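Long-range contacts in putative acetyltransferase (Nocardia farcinica, PDB 3D9W), which probably transfers acetyl groups from acetyl-coenzyme A to the amino groups of arylamines, as an arylamine N-acetyltransferase of the papain-like clan: residues 69-74 / 84-88; 57-61 / 275-279. All blocks are in the same frame, centred on the assembly; numbering follows the deposited sequence.

Contact 1 (69-74 / 84-88); sequences LQDKLV and ENAGL
Leu69 reaches across with both of its methyl branches, set obliquely to the Glu84 side chain, and the two do different work. CD2 lies against the aliphatic start of Glu84, 3.8 Å from its CB, while CD1 rests on the helix backbone, 3.5 Å from the carbonyl O of Glu84 and 4.0 Å from the C of Gly87. With no side chain at Gly87, that methyl meets main chain directly. Leu88 answers in the other direction. Its CG stands anti to the backbone N (chi1 -172°), which swings the branch toward residues 69-74: CD2 touches CB of Leu73 and CG2 of Val74, each at 4.0 Å, and CD1 meets CG of Gln70, the two side chains crossing at about a right angle. Leu73 and Leu88 run past each other in opposite directions. The segments belong to helices 66-73 and 82-95 of the N-terminal helical part of the fold, and the axes of 69-73 and 84-88 approach to 10.7 Å and cross at -117°; in this papain-like family the nucleophilic cysteine sits at the start of a central helix, consistent with a place close to this contact. At one margin the chemistry turns ionic. Lys72, fully extended, crosses the Glu84 side chain nearly perpendicularly and brings NZ to 2.7 Å from OE2, approaching close to the line of the C-O bond. The other carboxylate oxygen, OE1, accepts from the backbone N of Tyr81, so a separate donor holds each oxygen and the group's rotation is probably restrained. Tyr21 of helix 18-25 touches both Val74 and Leu88. The Gln70 amide is bonded to Glu15 O and Asp17 N, and Asn85 OD1 pairs with His45.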
loop_
_atom_site.group_PDB
_atom_site.type_symbol
_atom_site.label_atom_id
_atom_site.label_comp_id
_atom_site.label_asym_id
_atom_site.label_seq_id
_atom_site.Cartn_x
_atom_site.Cartn_y
_atom_site.Cartn_z
ATOM N N LEU A 69 2.444 -13.124 6.155
ATOM C CA LEU A 69 2.339 -12.309 4.950
ATOM C C LEU A 69 2.308 -13.140 3.674
ATOM O O LEU A 69 1.652 -12.761 2.705
ATOM C CB LEU A 69 3.497 -11.316 4.860
ATOM C CG LEU A 69 3.607 -10.182 5.877
ATOM C CD1 LEU A 69 4.659 -9.197 5.365
ATOM C CD2 LEU A 69 2.270 -9.473 6.052
ATOM N N GLN A 70 3.014 -14.266 3.666
ATOM C CA GLN A 70 3.038 -15.116 2.488
ATOM C C GLN A 70 1.836 -16.039 2.391
ATOM O O GLN A 70 1.350 -16.303 1.299
ATOM C CB GLN A 70 4.316 -15.949 2.458
ATOM C CG GLN A 70 5.563 -15.137 2.202
ATOM C CD GLN A 70 6.789 -16.003 2.001
ATOM O OE1 GLN A 70 6.880 -16.765 1.037
ATOM N NE2 GLN A 70 7.740 -15.895 2.916
ATOM N N ASP A 71 1.353 -16.539 3.521
ATOM C CA ASP A 71 0.200 -17.438 3.479
ATOM C C ASP A 71 -1.089 -16.674 3.168
ATOM O O ASP A 71 -2.048 -17.238 2.633
ATOM C CB ASP A 71 0.039 -18.204 4.811
ATOM C CG ASP A 71 1.119 -19.284 5.019
ATOM O OD1 ASP A 71 1.451 -20.019 4.054
ATOM O OD2 ASP A 71 1.625 -19.414 6.156
ATOM N N LYS A 72 -1.086 -15.383 3.491
ATOM C CA LYS A 72 -2.233 -14.508 3.285
ATOM C C LYS A 72 -2.242 -13.828 1.909
ATOM O O LYS A 72 -3.220 -13.927 1.160
ATOM C CB LYS A 72 -2.238 -13.448 4.382
ATOM C CG LYS A 72 -3.439 -12.531 4.398
ATOM C CD LYS A 72 -3.292 -11.525 5.524
ATOM C CE LYS A 72 -4.528 -10.678 5.732
ATOM N NZ LYS A 72 -4.327 -9.786 6.901
ATOM N N LEU A 73 -1.140 -13.157 1.577
ATOM C CA LEU A 73 -1.029 -12.427 0.315
ATOM C C LEU A 73 -0.566 -13.200 -0.911
ATOM O O LEU A 73 -0.839 -12.782 -2.038
ATOM C CB LEU A 73 -0.115 -11.218 0.507
ATOM C CG LEU A 73 -0.434 -10.346 1.718
ATOM C CD1 LEU A 73 0.350 -9.060 1.617
ATOM C CD2 LEU A 73 -1.917 -10.057 1.772
ATOM N N VAL A 74 0.135 -14.313 -0.708
ATOM C CA VAL A 74 0.628 -15.108 -1.832
ATOM C C VAL A 74 -0.106 -16.433 -2.001
ATOM O O VAL A 74 -0.238 -16.926 -3.120
ATOM C CB VAL A 74 2.158 -15.401 -1.701
ATOM C CG1 VAL A 74 2.618 -16.320 -2.828
ATOM C CG2 VAL A 74 2.949 -14.099 -1.737
ATOM N N GLU A 84 1.653 -4.535 5.635
ATOM C CA GLU A 84 1.656 -5.897 5.132
ATOM C C GLU A 84 2.247 -5.914 3.731
ATOM O O GLU A 84 3.125 -6.714 3.416
ATOM C CB GLU A 84 0.226 -6.442 5.107
ATOM C CG GLU A 84 -0.413 -6.584 6.478
ATOM C CD GLU A 84 -1.914 -6.804 6.408
ATOM O OE1 GLU A 84 -2.640 -5.848 6.072
ATOM O OE2 GLU A 84 -2.374 -7.930 6.686
ATOM N N ASN A 85 1.759 -5.011 2.892
ATOM C CA ASN A 85 2.223 -4.910 1.518
ATOM C C ASN A 85 3.688 -4.521 1.394
ATOM O O ASN A 85 4.443 -5.165 0.670
ATOM C CB ASN A 85 1.365 -3.907 0.753
ATOM C CG ASN A 85 0.299 -4.575 -0.077
ATOM O OD1 ASN A 85 0.596 -5.400 -0.929
ATOM N ND2 ASN A 85 -0.947 -4.219 0.162
ATOM N N ALA A 86 4.096 -3.471 2.094
ATOM C CA ALA A 86 5.478 -3.020 2.017
ATOM C C ALA A 86 6.450 -4.054 2.573
ATOM O O ALA A 86 7.541 -4.247 2.030
ATOM C CB ALA A 86 5.635 -1.690 2.753
ATOM N N GLY A 87 6.043 -4.720 3.650
ATOM C CA GLY A 87 6.890 -5.722 4.276
ATOM C C GLY A 87 7.249 -6.863 3.348
ATOM O O GLY A 87 8.378 -7.367 3.344
ATOM N N LEU A 88 6.272 -7.270 2.552
ATOM C CA LEU A 88 6.473 -8.354 1.608
ATOM C C LEU A 88 7.311 -7.857 0.441
ATOM O O LEU A 88 8.256 -8.523 0.012
ATOM C CB LEU A 88 5.124 -8.862 1.104
ATOM C CG LEU A 88 5.141 -10.121 0.247
ATOM C CD1 LEU A 88 5.730 -11.260 1.056
ATOM C CD2 LEU A 88 3.725 -10.446 -0.214
#

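Contact 2 (57-61 / 275-279)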
loop_
_atom_site.group_PDB
_atom_site.type_symbol
_atom_site.label_atom_id
_atom_site.label_comp_id
_atom_site.label_asym_id
_atom_site.label_seq_id
_atom_site.Cartn_x
_atom_site.Cartn_y
_atom_site.Cartn_z
ATOM N N VAL A 57 -10.958 -5.524 11.306
ATOM C CA VAL A 57 -12.386 -5.339 11.492
ATOM C C VAL A 57 -13.011 -6.557 12.137
ATOM O O VAL A 57 -14.056 -6.467 12.774
ATOM C CB VAL A 57 -13.099 -5.100 10.171
ATOM C CG1 VAL A 57 -14.524 -4.660 10.444
ATOM C CG2 VAL A 57 -12.346 -4.062 9.349
ATOM N N LEU A 58 -12.379 -7.708 11.964
ATOM C CA LEU A 58 -12.907 -8.929 12.545
ATOM C C LEU A 58 -12.396 -9.114 13.971
ATOM O O LEU A 58 -12.637 -10.146 14.593
ATOM C CB LEU A 58 -12.529 -10.124 11.673
ATOM C CG LEU A 58 -13.132 -10.045 10.271
ATOM C CD1 LEU A 58 -12.665 -11.209 9.412
ATOM C CD2 LEU A 58 -14.633 -10.044 10.389
ATOM N N GLY A 59 -11.698 -8.100 14.481
ATOM C CA GLY A 59 -11.172 -8.160 15.834
ATOM C C GLY A 59 -9.901 -8.976 15.972
ATOM O O GLY A 59 -9.399 -9.193 17.077
ATOM N N ARG A 60 -9.374 -9.426 14.844
ATOM C CA ARG A 60 -8.167 -10.222 14.853
ATOM C C ARG A 60 -6.912 -9.372 14.633
ATOM O O ARG A 60 -6.972 -8.244 14.139
ATOM C CB ARG A 60 -8.273 -11.330 13.800
ATOM C CG ARG A 60 -9.501 -12.205 13.997
ATOM C CD ARG A 60 -9.437 -13.499 13.207
ATOM N NE ARG A 60 -9.663 -13.336 11.772
ATOM C CZ ARG A 60 -10.792 -13.659 11.148
ATOM N NH1 ARG A 60 -11.816 -14.158 11.829
ATOM N NH2 ARG A 60 -10.884 -13.514 9.835
ATOM N N PRO A 61 -5.753 -9.906 15.030
ATOM C CA PRO A 61 -4.459 -9.237 14.900
ATOM C C PRO A 61 -3.893 -9.284 13.483
ATOM O O PRO A 61 -4.234 -10.171 12.700
ATOM C CB PRO A 61 -3.588 -10.006 15.883
ATOM C CG PRO A 61 -4.098 -11.404 15.713
ATOM C CD PRO A 61 -5.605 -11.193 15.736
ATOM N N ASP A 275 -16.920 -15.367 8.708
ATOM C CA ASP A 275 -16.400 -14.004 8.553
ATOM C C ASP A 275 -17.373 -13.125 7.730
ATOM O O ASP A 275 -17.689 -11.999 8.131
ATOM C CB ASP A 275 -15.012 -14.021 7.892
ATOM C CG ASP A 275 -13.919 -14.577 8.814
ATOM O OD1 ASP A 275 -14.129 -14.630 10.047
ATOM O OD2 ASP A 275 -12.831 -14.944 8.311
ATOM N N LEU A 276 -17.834 -13.630 6.582
ATOM C CA LEU A 276 -18.790 -12.890 5.752
ATOM C C LEU A 276 -19.975 -12.612 6.658
ATOM O O LEU A 276 -20.403 -11.464 6.813
ATOM C CB LEU A 276 -19.260 -13.737 4.572
ATOM C CG LEU A 276 -18.180 -14.229 3.616
ATOM C CD1 LEU A 276 -18.787 -15.137 2.578
ATOM C CD2 LEU A 276 -17.523 -13.028 2.961
ATOM N N ASP A 277 -20.505 -13.682 7.251
ATOM C CA ASP A 277 -21.621 -13.565 8.180
ATOM C C ASP A 277 -21.284 -12.453 9.184
ATOM O O ASP A 277 -22.053 -11.504 9.358
ATOM C CB ASP A 277 -21.830 -14.900 8.907
ATOM C CG ASP A 277 -23.031 -15.679 8.378
ATOM O OD1 ASP A 277 -23.142 -15.862 7.143
ATOM O OD2 ASP A 277 -23.867 -16.117 9.204
ATOM N N ALA A 278 -20.122 -12.571 9.824
ATOM C CA ALA A 278 -19.656 -11.581 10.798
ATOM C C ALA A 278 -19.590 -10.192 10.172
ATOM O O ALA A 278 -19.973 -9.200 10.788
ATOM C CB ALA A 278 -18.278 -11.973 11.326
ATOM N N LEU A 279 -19.092 -10.135 8.942
ATOM C CA LEU A 279 -18.965 -8.886 8.204
ATOM C C LEU A 279 -20.365 -8.333 7.956
ATOM O O LEU A 279 -20.686 -7.198 8.320
ATOM C CB LEU A 279 -18.288 -9.164 6.862
ATOM C CG LEU A 279 -17.201 -8.215 6.375
ATOM C CD1 LEU A 279 -17.746 -6.809 6.261
ATOM C CD2 LEU A 279 -16.041 -8.266 7.358
#
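Arg60 grips Asp275 end-on with two nitrogens, yet the guanidinium and carboxylate are not coplanar: their planes stand 42° apart. OD1 lies in the guanidinium plane, 3.0 Å from NH1, which meets it on the syn side of the carboxylate. NH2 bonds OD2 at 2.9 Å from a steeper direction, 50° out of the carboxylate plane, so the fork is twisted: both nitrogens come from outside that plane, NH1 moderately and NH2 much more. The arginine chain bends at chi3 (-74°), which folds the guanidinium back over Leu58, whose CB lies 4.0 Å from the plane and over its centre. NE takes a further carboxylate, forming a salt bridge with Glu55. The cation thus has two acid partners, Asp275 at the NH1/NH2 end and Glu55 at NE, which probably fix the orientation of the guanidinium. What presents Arg60 is a Schellman motif at the end of helix 54-57: Gly59, with positive phi, is the C' residue, Arg60 N reaches back to Glu55 O, and Gly59 N to Ala56 O. The chain thereby turns out of the helix with Leu58 and Arg60 both aimed at helix 273-280, near the C-terminal end of the model. Leu58 divides its two methyls between polar and apolar neighbours. CD1 abuts the carboxylate carbon, 3.6 Å from Asp275 CG, the two side chains crossing at about a right angle; CD2 packs 3.8 Å from CD2 of Leu279 and 4.2 Å from CB of Ala278. Ala278 and Leu279 follow Asp275 by three and four residues and thus lie along one side of the helix, the acid a turn before the apolar pair. Leu279 also touches Pro222, and its carbonyl O receives the indole N-H of Trp284.

Contact 1 is a buried helix-helix junction, its centre about 11 Å from that of the chain, against about 21 Å for contact 2, which lies on the surface and joins the loop after helix 54-57 to a helix more than 200 residues later. No helix is shared, although the loop of 57-61 leads into helix 66-73, and contact 1 is nested within the loop closed by contact 2. Their nearest atoms are about 6 Å apart. Both combine leucine packing with a salt bridge, in different proportions: leucine packing dominates 69-74 / 84-88, with one lysine-glutamate bond at its margin, whereas a two-pronged arginine-aspartate bridge accompanies the sparser apolar packing of 57-61 / 275-279.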